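Local atomic coordinates of ABC transporter substrate-binding protein (Bradyrhizobium japonicum, PDB entry 4I1D), a protein that is a periplasmic solute-binding component of an ABC transporter that holds D-malate here and may bind polyamines. Residues R136-N141 and D200-W205; S107-S112 and D119-W124; Y111-F116 and G216-F221. One frame throughout, in Å; residues are numbered along the deposited sequence.

Interaction 1 (R136-N141 and D200-W205). With MLT (D-malate), chain U.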
loop_
_atom_site.group_PDB
_atom_site.type_symbol
_atom_site.label_atom_id
_atom_site.label_comp_id
_atom_site.label_asym_id
_atom_site.label_seq_id
_atom_site.Cartn_x
_atom_site.Cartn_y
_atom_site.Cartn_z
ATOM N N ARG A 136 -25.429 22.098 -18.916
ATOM C CA ARG A 136 -24.769 21.151 -18.033
ATOM C C ARG A 136 -25.629 19.899 -17.934
ATOM O O ARG A 136 -26.857 19.971 -17.987
ATOM C CB ARG A 136 -24.528 21.786 -16.670
ATOM C CG ARG A 136 -23.684 23.054 -16.754
ATOM C CD ARG A 136 -23.680 23.818 -15.424
ATOM N NE ARG A 136 -22.597 24.797 -15.387
ATOM C CZ ARG A 136 -21.506 24.691 -14.634
ATOM N NH1 ARG A 136 -21.350 23.654 -13.819
ATOM N NH2 ARG A 136 -20.570 25.635 -14.683
ATOM N N ARG A 137 -24.970 18.752 -17.839
ATOM C CA ARG A 137 -25.630 17.458 -17.924
ATOM C C ARG A 137 -25.127 16.545 -16.821
ATOM O O ARG A 137 -23.970 16.641 -16.401
ATOM C CB ARG A 137 -25.312 16.782 -19.264
ATOM C CG ARG A 137 -25.991 17.377 -20.489
ATOM C CD ARG A 137 -25.250 16.966 -21.757
ATOM N NE ARG A 137 -26.098 17.037 -22.948
ATOM C CZ ARG A 137 -26.397 18.158 -23.597
ATOM N NH1 ARG A 137 -27.175 18.103 -24.669
ATOM N NH2 ARG A 137 -25.928 19.334 -23.180
ATOM N N ALA A 138 -25.992 15.638 -16.380
ATOM C CA ALA A 138 -25.616 14.620 -15.398
ATOM C C ALA A 138 -26.182 13.284 -15.843
ATOM O O ALA A 138 -27.243 13.222 -16.475
ATOM C CB ALA A 138 -26.137 14.977 -14.015
ATOM N N LEU A 139 -25.454 12.218 -15.533
ATOM C CA LEU A 139 -25.941 10.864 -15.748
ATOM C C LEU A 139 -25.642 10.134 -14.457
ATOM O O LEU A 139 -24.881 10.637 -13.627
ATOM C CB LEU A 139 -25.226 10.185 -16.931
ATOM C CG LEU A 139 -25.562 10.629 -18.361
ATOM C CD1 LEU A 139 -24.672 9.896 -19.393
ATOM C CD2 LEU A 139 -27.046 10.412 -18.664
ATOM N N ARG A 140 -26.231 8.960 -14.274
ATOM C CA ARG A 140 -25.981 8.185 -13.062
ATOM C C ARG A 140 -24.681 7.395 -13.198
ATOM O O ARG A 140 -24.402 6.839 -14.263
ATOM C CB ARG A 140 -27.129 7.219 -12.803
ATOM C CG ARG A 140 -26.959 6.449 -11.488
ATOM C CD ARG A 140 -28.074 5.436 -11.268
ATOM N NE ARG A 140 -27.870 4.719 -10.012
ATOM C CZ ARG A 140 -28.353 3.509 -9.744
ATOM N NH1 ARG A 140 -29.069 2.856 -10.652
ATOM N NH2 ARG A 140 -28.109 2.947 -8.565
ATOM N N ASN A 141 -23.893 7.345 -12.131
ATOM C CA ASN A 141 -22.666 6.545 -12.133
ATOM C C ASN A 141 -23.006 5.077 -11.961
ATOM O O ASN A 141 -22.742 4.489 -10.910
ATOM C CB ASN A 141 -21.700 6.983 -11.023
ATOM C CG ASN A 141 -20.299 6.399 -11.197
ATOM O OD1 ASN A 141 -20.115 5.346 -11.817
ATOM N ND2 ASN A 141 -19.302 7.091 -10.654
ATOM N N ASP A 200 -28.639 21.358 -16.312
ATOM C CA ASP A 200 -29.806 21.798 -17.057
ATOM C C ASP A 200 -30.632 20.605 -17.513
ATOM O O ASP A 200 -31.816 20.735 -17.829
ATOM C CB ASP A 200 -29.374 22.647 -18.262
ATOM C CG ASP A 200 -28.563 23.868 -17.843
ATOM O OD1 ASP A 200 -29.133 24.754 -17.168
ATOM O OD2 ASP A 200 -27.357 23.937 -18.174
HETATM N N MSE A 201 -29.995 19.441 -17.544
HETATM C CA MSE A 201 -30.672 18.220 -17.932
HETATM C C MSE A 201 -29.924 17.007 -17.387
HETATM O O MSE A 201 -28.701 17.042 -17.188
HETATM C CB MSE A 201 -30.794 18.142 -19.458
HETATM C CG MSE A 201 -29.603 17.522 -20.153
HETATM SE SE MSE A 201 -29.693 17.785 -22.100
HETATM C CE MSE A 201 -29.411 19.719 -22.111
ATOM N N GLU A 202 -30.662 15.933 -17.137
ATOM C CA GLU A 202 -30.054 14.732 -16.587
ATOM C C GLU A 202 -31.003 13.556 -16.716
ATOM O O GLU A 202 -32.203 13.730 -16.960
ATOM C CB GLU A 202 -29.701 14.939 -15.109
ATOM C CG GLU A 202 -30.908 14.870 -14.172
ATOM C CD GLU A 202 -30.548 15.049 -12.700
ATOM O OE1 GLU A 202 -29.365 14.856 -12.327
ATOM O OE2 GLU A 202 -31.458 15.392 -11.914
HETATM N N MSE A 203 -30.455 12.355 -16.567
HETATM C CA MSE A 203 -31.291 11.204 -16.305
HETATM C C MSE A 203 -31.554 11.212 -14.818
HETATM O O MSE A 203 -30.675 11.565 -14.034
HETATM C CB MSE A 203 -30.616 9.893 -16.678
HETATM C CG MSE A 203 -31.482 8.704 -16.290
HETATM SE SE MSE A 203 -30.692 6.962 -16.664
HETATM C CE MSE A 203 -30.331 7.218 -18.539
ATOM N N ALA A 204 -32.761 10.826 -14.434
ATOM C CA ALA A 204 -33.157 10.786 -13.034
ATOM C C ALA A 204 -34.401 9.913 -12.888
ATOM O O ALA A 204 -35.160 9.724 -13.841
ATOM C CB ALA A 204 -33.445 12.223 -12.526
ATOM N N TRP A 205 -34.607 9.385 -11.690
ATOM C CA TRP A 205 -35.813 8.639 -11.396
ATOM C C TRP A 205 -37.007 9.590 -11.360
ATOM O O TRP A 205 -36.944 10.665 -10.755
ATOM C CB TRP A 205 -35.632 7.869 -10.081
ATOM C CG TRP A 205 -34.566 6.768 -10.197
ATOM C CD1 TRP A 205 -34.494 5.805 -11.165
ATOM C CD2 TRP A 205 -33.460 6.527 -9.314
ATOM N NE1 TRP A 205 -33.412 4.985 -10.944
ATOM C CE2 TRP A 205 -32.760 5.404 -9.816
ATOM C CE3 TRP A 205 -32.998 7.142 -8.144
ATOM C CZ2 TRP A 205 -31.619 4.893 -9.199
ATOM C CZ3 TRP A 205 -31.863 6.632 -7.527
ATOM C CH2 TRP A 205 -31.186 5.520 -8.058
HETATM C C1 MLT U . -29.935 6.016 -3.676
HETATM O O1 MLT U . -29.656 5.451 -2.597
HETATM O O2 MLT U . -29.307 5.684 -4.708
HETATM C C2 MLT U . -31.019 7.058 -3.741
HETATM O O3 MLT U . -31.095 7.871 -2.580
HETATM C C3 MLT U . -32.347 6.351 -3.910
HETATM C C4 MLT U . -33.424 7.385 -3.724
HETATM O O4 MLT U . -33.881 7.606 -2.583
HETATM O O5 MLT U . -33.867 8.038 -4.699
#
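Arg136 O accepts two backbone N-H groups, Asp200 N at 2.8 Å from above the carbonyl plane and Met201 N at 3.2 Å nearly along the C=O axis. They start a pair of parallel neighbouring strands, 137-140 and 201-205, in the lobe of this periplasmic binding protein fold that carries Trp205 of the malate pocket. Asp200 turns back on the same residue: its OD2 takes Arg136 N at 2.8 Å on the anti side of the carboxylate, while OD1 is held by Thr115. Ala138 N to Met201 O continues the strand pairing. On one face of the sheet Arg137 and selenomethionine Met201 run side by side, SE lying 3.5 Å above the guanidinium plane, toward its rim. The carbonyls of Phe127 and Phe133 take NE and NH1 of that guanidinium. An alanine at Arg137 would probably leave those two carbonyls without their donors and open a gap beside the selenium. Arg140 CG is anti to the backbone N (chi1 -176°) and the chain beyond it is extended to NE, with the guanidinium beside the indole of Trp205. Trp205 CZ2 sits over the centre of the Arg140 guanidinium, the planes 65° apart, and Trp205 CZ3 approaches malate C3 at 3.7 Å.

Interaction 2 (S107-S112 and D119-W124). With ACT (acetate ion), chain R; SO4 (sulfate ion), chain K.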
loop_
_atom_site.group_PDB
_atom_site.type_symbol
_atom_site.label_atom_id
_atom_site.label_comp_id
_atom_site.label_asym_id
_atom_site.label_seq_id
_atom_site.Cartn_x
_atom_site.Cartn_y
_atom_site.Cartn_z
ATOM N N SER A 107 -36.562 5.653 -15.173
ATOM C CA SER A 107 -35.439 6.563 -15.326
ATOM C C SER A 107 -35.786 7.431 -16.521
ATOM O O SER A 107 -36.054 6.913 -17.590
ATOM C CB SER A 107 -34.142 5.800 -15.589
ATOM O OG SER A 107 -33.761 5.050 -14.444
ATOM N N VAL A 108 -35.806 8.745 -16.336
ATOM C CA VAL A 108 -36.272 9.647 -17.386
ATOM C C VAL A 108 -35.295 10.786 -17.684
ATOM O O VAL A 108 -34.435 11.128 -16.865
ATOM C CB VAL A 108 -37.670 10.250 -17.052
ATOM C CG1 VAL A 108 -38.748 9.168 -17.065
ATOM C CG2 VAL A 108 -37.642 10.966 -15.703
ATOM N N LEU A 109 -35.429 11.353 -18.877
ATOM C CA LEU A 109 -34.782 12.604 -19.217
ATOM C C LEU A 109 -35.494 13.742 -18.470
ATOM O O LEU A 109 -36.644 14.081 -18.772
ATOM C CB LEU A 109 -34.851 12.824 -20.735
ATOM C CG LEU A 109 -34.269 14.120 -21.318
ATOM C CD1 LEU A 109 -32.887 14.375 -20.771
ATOM C CD2 LEU A 109 -34.242 14.104 -22.860
ATOM N N ALA A 110 -34.813 14.302 -17.475
ATOM C CA ALA A 110 -35.309 15.461 -16.740
ATOM C C ALA A 110 -34.540 16.682 -17.206
ATOM O O ALA A 110 -33.399 16.571 -17.677
ATOM C CB ALA A 110 -35.140 15.265 -15.213
ATOM N N TYR A 111 -35.164 17.847 -17.083
ATOM C CA TYR A 111 -34.595 19.058 -17.641
ATOM C C TYR A 111 -35.170 20.293 -16.952
ATOM O O TYR A 111 -36.285 20.266 -16.454
ATOM C CB TYR A 111 -34.862 19.114 -19.147
ATOM C CG TYR A 111 -36.334 19.165 -19.488
ATOM C CD1 TYR A 111 -37.047 18.001 -19.763
ATOM C CD2 TYR A 111 -37.017 20.374 -19.521
ATOM C CE1 TYR A 111 -38.403 18.039 -20.071
ATOM C CE2 TYR A 111 -38.375 20.426 -19.820
ATOM C CZ TYR A 111 -39.062 19.254 -20.087
ATOM O OH TYR A 111 -40.408 19.304 -20.381
ATOM N N SER A 112 -34.388 21.369 -16.938
ATOM C CA SER A 112 -34.797 22.645 -16.372
ATOM C C SER A 112 -35.703 23.445 -17.322
ATOM O O SER A 112 -35.389 23.626 -18.507
ATOM C CB SER A 112 -33.555 23.471 -16.037
ATOM O OG SER A 112 -33.866 24.848 -15.915
ATOM N N ASP A 119 -38.359 24.720 -26.103
ATOM C CA ASP A 119 -38.002 23.516 -26.845
ATOM C C ASP A 119 -37.008 22.652 -26.089
ATOM O O ASP A 119 -35.804 22.703 -26.344
ATOM C CB ASP A 119 -37.478 23.863 -28.242
ATOM C CG ASP A 119 -38.598 24.182 -29.221
ATOM O OD1 ASP A 119 -39.612 23.445 -29.232
ATOM O OD2 ASP A 119 -38.471 25.177 -29.967
ATOM N N ALA A 120 -37.538 21.855 -25.163
ATOM C CA ALA A 120 -36.739 20.995 -24.300
ATOM C C ALA A 120 -36.318 19.698 -24.988
ATOM O O ALA A 120 -37.048 19.160 -25.832
ATOM C CB ALA A 120 -37.512 20.679 -23.023
ATOM N N PRO A 121 -35.138 19.179 -24.613
ATOM C CA PRO A 121 -34.727 17.869 -25.119
ATOM C C PRO A 121 -35.821 16.853 -24.815
ATOM O O PRO A 121 -36.492 16.974 -23.793
ATOM C CB PRO A 121 -33.455 17.569 -24.324
ATOM C CG PRO A 121 -33.530 18.449 -23.122
ATOM C CD PRO A 121 -34.210 19.691 -23.593
ATOM N N ASN A 122 -36.001 15.878 -25.697
ATOM C CA ASN A 122 -37.158 14.996 -25.648
ATOM C C ASN A 122 -36.812 13.540 -25.965
ATOM O O ASN A 122 -37.699 12.702 -26.149
ATOM C CB ASN A 122 -38.224 15.507 -26.624
ATOM C CG ASN A 122 -39.552 14.806 -26.446
ATOM O OD1 ASN A 122 -40.078 14.180 -27.375
ATOM N ND2 ASN A 122 -40.096 14.895 -25.244
ATOM N N SER A 123 -35.517 13.247 -26.023
ATOM C CA SER A 123 -35.035 11.901 -26.304
ATOM C C SER A 123 -33.565 11.830 -25.914
ATOM O O SER A 123 -32.938 12.857 -25.651
ATOM C CB SER A 123 -35.180 11.587 -27.787
ATOM O OG SER A 123 -34.294 12.402 -28.548
ATOM N N TRP A 124 -33.004 10.628 -25.873
ATOM C CA TRP A 124 -31.585 10.519 -25.575
ATOM C C TRP A 124 -30.755 11.082 -26.740
ATOM O O TRP A 124 -29.661 11.608 -26.540
ATOM C CB TRP A 124 -31.206 9.089 -25.166
ATOM C CG TRP A 124 -31.999 8.692 -23.971
ATOM C CD1 TRP A 124 -32.967 7.734 -23.904
ATOM C CD2 TRP A 124 -31.966 9.323 -22.684
ATOM N NE1 TRP A 124 -33.519 7.709 -22.640
ATOM C CE2 TRP A 124 -32.917 8.675 -21.875
ATOM C CE3 TRP A 124 -31.196 10.355 -22.130
ATOM C CZ2 TRP A 124 -33.124 9.026 -20.539
ATOM C CZ3 TRP A 124 -31.414 10.712 -20.810
ATOM C CH2 TRP A 124 -32.366 10.045 -20.031
HETATM C C ACT R . -33.560 25.930 -11.632
HETATM O O ACT R . -33.432 25.473 -12.795
HETATM O OXT ACT R . -34.489 25.439 -10.941
HETATM C CH3 ACT R . -32.649 27.005 -11.103
HETATM S S SO4 K . -43.873 14.216 -24.068
HETATM O O1 SO4 K . -45.102 14.942 -24.374
HETATM O O2 SO4 K . -44.021 13.508 -22.791
HETATM O O3 SO4 K . -43.589 13.266 -25.150
HETATM O O4 SO4 K . -42.792 15.190 -23.952
#
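The rings of Tyr111 and Trp124 each take an aliphatic carbon over one face. Ala120 CB stands 3.3 Å above the Tyr111 ring plane, displaced toward the rim on the CD2-CE2 side, a CH-pi contact 3.6 Å from the centroid. Leu109 CB makes the second CH-pi contact, 4.2 Å from the centroid of the six-membered ring of Trp124, the two side chains running antiparallel alongside one another. At its edge the indole is anchored by NE1 to Gln225 O, and helix 146-153 packs on it as well. Between the two rings, Leu109 sends CD2 into the loop. Leu109 CG is anti to the backbone N (chi1 178°); its CD2 methyl rests 3.8 Å from Pro121 CB and also nears Ser123 O. The loop runs along the end of strand 100-112, returning in roughly the opposite direction, and delivers the chain to helix 124-128, where Ser123 OG caps Asp126 N at the N-cap. Strand and loop therefore meet through aliphatic carbons, a proline ring and aromatic faces, with no direct hydrogen bond between the two segments; shape and dispersion carry this contact, while polar groups of the loop turn to other partners.

Interaction 3 (Y111-F116 and G216-F221). With ACT (acetate ion), chain R.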
loop_
_atom_site.group_PDB
_atom_site.type_symbol
_atom_site.label_atom_id
_atom_site.label_comp_id
_atom_site.label_asym_id
_atom_site.label_seq_id
_atom_site.Cartn_x
_atom_site.Cartn_y
_atom_site.Cartn_z
ATOM N N TYR A 111 -35.164 17.847 -17.083
ATOM C CA TYR A 111 -34.595 19.058 -17.641
ATOM C C TYR A 111 -35.170 20.293 -16.952
ATOM O O TYR A 111 -36.285 20.266 -16.454
ATOM C CB TYR A 111 -34.862 19.114 -19.147
ATOM C CG TYR A 111 -36.334 19.165 -19.488
ATOM C CD1 TYR A 111 -37.047 18.001 -19.763
ATOM C CD2 TYR A 111 -37.017 20.374 -19.521
ATOM C CE1 TYR A 111 -38.403 18.039 -20.071
ATOM C CE2 TYR A 111 -38.375 20.426 -19.820
ATOM C CZ TYR A 111 -39.062 19.254 -20.087
ATOM O OH TYR A 111 -40.408 19.304 -20.381
ATOM N N SER A 112 -34.388 21.369 -16.938
ATOM C CA SER A 112 -34.797 22.645 -16.372
ATOM C C SER A 112 -35.703 23.445 -17.322
ATOM O O SER A 112 -35.389 23.626 -18.507
ATOM C CB SER A 112 -33.555 23.471 -16.037
ATOM O OG SER A 112 -33.866 24.848 -15.915
ATOM N N GLN A 113 -36.821 23.930 -16.797
ATOM C CA GLN A 113 -37.721 24.770 -17.587
ATOM C C GLN A 113 -37.207 26.191 -17.721
ATOM O O GLN A 113 -37.627 26.910 -18.624
ATOM C CB GLN A 113 -39.132 24.788 -17.002
ATOM C CG GLN A 113 -39.893 23.485 -17.177
ATOM C CD GLN A 113 -41.062 23.381 -16.213
ATOM O OE1 GLN A 113 -41.158 24.152 -15.249
ATOM N NE2 GLN A 113 -41.962 22.435 -16.472
ATOM N N LYS A 114 -36.311 26.602 -16.826
ATOM C CA LYS A 114 -35.683 27.911 -16.955
ATOM C C LYS A 114 -34.752 27.897 -18.167
ATOM O O LYS A 114 -34.707 28.849 -18.946
ATOM C CB LYS A 114 -34.924 28.301 -15.685
ATOM C CG LYS A 114 -35.786 29.010 -14.639
ATOM C CD LYS A 114 -35.001 29.333 -13.363
ATOM C CE LYS A 114 -35.928 29.792 -12.225
ATOM N NZ LYS A 114 -35.233 29.989 -10.907
ATOM N N THR A 115 -34.035 26.794 -18.343
ATOM C CA THR A 115 -33.136 26.653 -19.477
ATOM C C THR A 115 -33.909 26.348 -20.751
ATOM O O THR A 115 -33.560 26.834 -21.815
ATOM C CB THR A 115 -32.091 25.542 -19.252
ATOM O OG1 THR A 115 -31.494 25.698 -17.955
ATOM C CG2 THR A 115 -31.010 25.618 -20.325
ATOM N N PHE A 116 -34.959 25.538 -20.648
ATOM C CA PHE A 116 -35.739 25.174 -21.832
ATOM C C PHE A 116 -37.208 25.522 -21.656
ATOM O O PHE A 116 -38.043 24.652 -21.368
ATOM C CB PHE A 116 -35.574 23.695 -22.163
ATOM C CG PHE A 116 -34.143 23.272 -22.310
ATOM C CD1 PHE A 116 -33.433 23.573 -23.460
ATOM C CD2 PHE A 116 -33.505 22.573 -21.293
ATOM C CE1 PHE A 116 -32.112 23.185 -23.597
ATOM C CE2 PHE A 116 -32.187 22.171 -21.423
ATOM C CZ PHE A 116 -31.488 22.482 -22.574
ATOM N N GLY A 216 -41.297 23.242 -5.969
ATOM C CA GLY A 216 -41.268 24.574 -6.556
ATOM C C GLY A 216 -40.251 24.772 -7.663
ATOM O O GLY A 216 -40.267 25.790 -8.360
ATOM N N ALA A 217 -39.365 23.796 -7.821
ATOM C CA ALA A 217 -38.321 23.852 -8.835
ATOM C C ALA A 217 -38.906 23.932 -10.244
ATOM O O ALA A 217 -39.810 23.174 -10.593
ATOM C CB ALA A 217 -37.423 22.639 -8.713
ATOM N N LYS A 218 -38.388 24.847 -11.057
ATOM C CA LYS A 218 -38.846 24.958 -12.436
ATOM C C LYS A 218 -38.204 23.873 -13.290
ATOM O O LYS A 218 -37.336 24.150 -14.109
ATOM C CB LYS A 218 -38.552 26.347 -13.002
ATOM C CG LYS A 218 -39.367 27.454 -12.356
ATOM C CD LYS A 218 -40.806 27.015 -12.168
ATOM C CE LYS A 218 -41.701 28.175 -11.736
ATOM N NZ LYS A 218 -41.358 28.726 -10.393
ATOM N N VAL A 219 -38.624 22.633 -13.077
ATOM C CA VAL A 219 -38.076 21.505 -13.817
ATOM C C VAL A 219 -39.184 20.538 -14.204
ATOM O O VAL A 219 -40.285 20.596 -13.662
ATOM C CB VAL A 219 -37.013 20.752 -12.996
ATOM C CG1 VAL A 219 -36.002 21.728 -12.415
ATOM C CG2 VAL A 219 -37.672 19.937 -11.895
ATOM N N SER A 220 -38.890 19.649 -15.146
ATOM C CA SER A 220 -39.880 18.683 -15.594
ATOM C C SER A 220 -39.171 17.510 -16.251
ATOM O O SER A 220 -37.944 17.386 -16.165
ATOM C CB SER A 220 -40.852 19.333 -16.584
ATOM O OG SER A 220 -41.880 18.431 -16.960
ATOM N N PHE A 221 -39.938 16.651 -16.909
ATOM C CA PHE A 221 -39.370 15.480 -17.564
ATOM C C PHE A 221 -40.340 14.918 -18.580
ATOM O O PHE A 221 -41.509 15.293 -18.612
ATOM C CB PHE A 221 -38.992 14.398 -16.540
ATOM C CG PHE A 221 -40.166 13.628 -15.992
ATOM C CD1 PHE A 221 -40.810 14.046 -14.836
ATOM C CD2 PHE A 221 -40.615 12.475 -16.621
ATOM C CE1 PHE A 221 -41.889 13.328 -14.316
ATOM C CE2 PHE A 221 -41.694 11.753 -16.114
ATOM C CZ PHE A 221 -42.331 12.180 -14.957
HETATM C C ACT R . -33.560 25.930 -11.632
HETATM O O ACT R . -33.432 25.473 -12.795
HETATM O OXT ACT R . -34.489 25.439 -10.941
HETATM C CH3 ACT R . -32.649 27.005 -11.103
#
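Tyr111 and Ser220 exchange two backbone hydrogen bonds, Tyr111 N to Ser220 O and Ser220 N to Tyr111 O, each 3.0 Å long, as a hydrogen-bonded pair of antiparallel strands. One residue on, Ser112 faces Val219 as a non-hydrogen-bonded pair, their CA atoms 4.3 Å apart. Beyond it the strand breaks off, and Gln113 N makes the last cross-link, a 2.7 Å bond to Lys218 O. The Tyr111 side chain leans over its partner strand: CG lies between the backbone N and the carbonyl carbon (chi1 62°), and Ser220 O sits over one face of the ring, 3.8 Å above the plane and toward the rim. Tyr111 CE1 reaches Phe221 CA at 3.7 Å. Gln113 NE2 also approaches Ser220 CB, at 3.3 Å, so the serine methylene packs against both the amide and the phenol end. Farther out the aliphatic parts of Lys114 and Lys218 touch, CE to CG, with their ammonium groups apart.

Around this shell, two turns set the backbone. Ser112 OG accepts Thr115 N at 3.1 Å and donates to an acetate oxygen, probably an ion from the crystallisation liquor. Lys218, whose carbonyl receives Gln113 N, is the centre of an inverse gamma turn closed by a weak bond from Val219 N to Ala217 O. Further back, Gly216 ends helix 206-214 in a Schellman motif. The arrangement is that of an antiparallel strand pair at whose end Ser112 opens an ST motif on one side while Lys218 centres an inverse gamma turn on the other.

Overall arrangement
The three contacts cluster on one side of the chain's centre, within a single lobe, all resting on one mixed sheet. Strand 100-112 is the common element: strand 201-205 pairs with it antiparallel and carries interaction 1 onward to strand 137-140, while strand 219-235 pairs with it in interaction 3. Interaction 2 lays the loop before helix 124-128 against the same strand. The centres of interactions 1 and 2 lie about 9 Å apart. Those of interactions 2 and 3 are about 10 Å apart, and those of interactions 1 and 3 about 13 Å. In sequence, 107-124 comes first; both segments of interaction 1 fall between 116 and 216, the span that interaction 3 bridges. Sequence-distant strands are thereby joined into the sheet that bears Trp205 at the malate pocket.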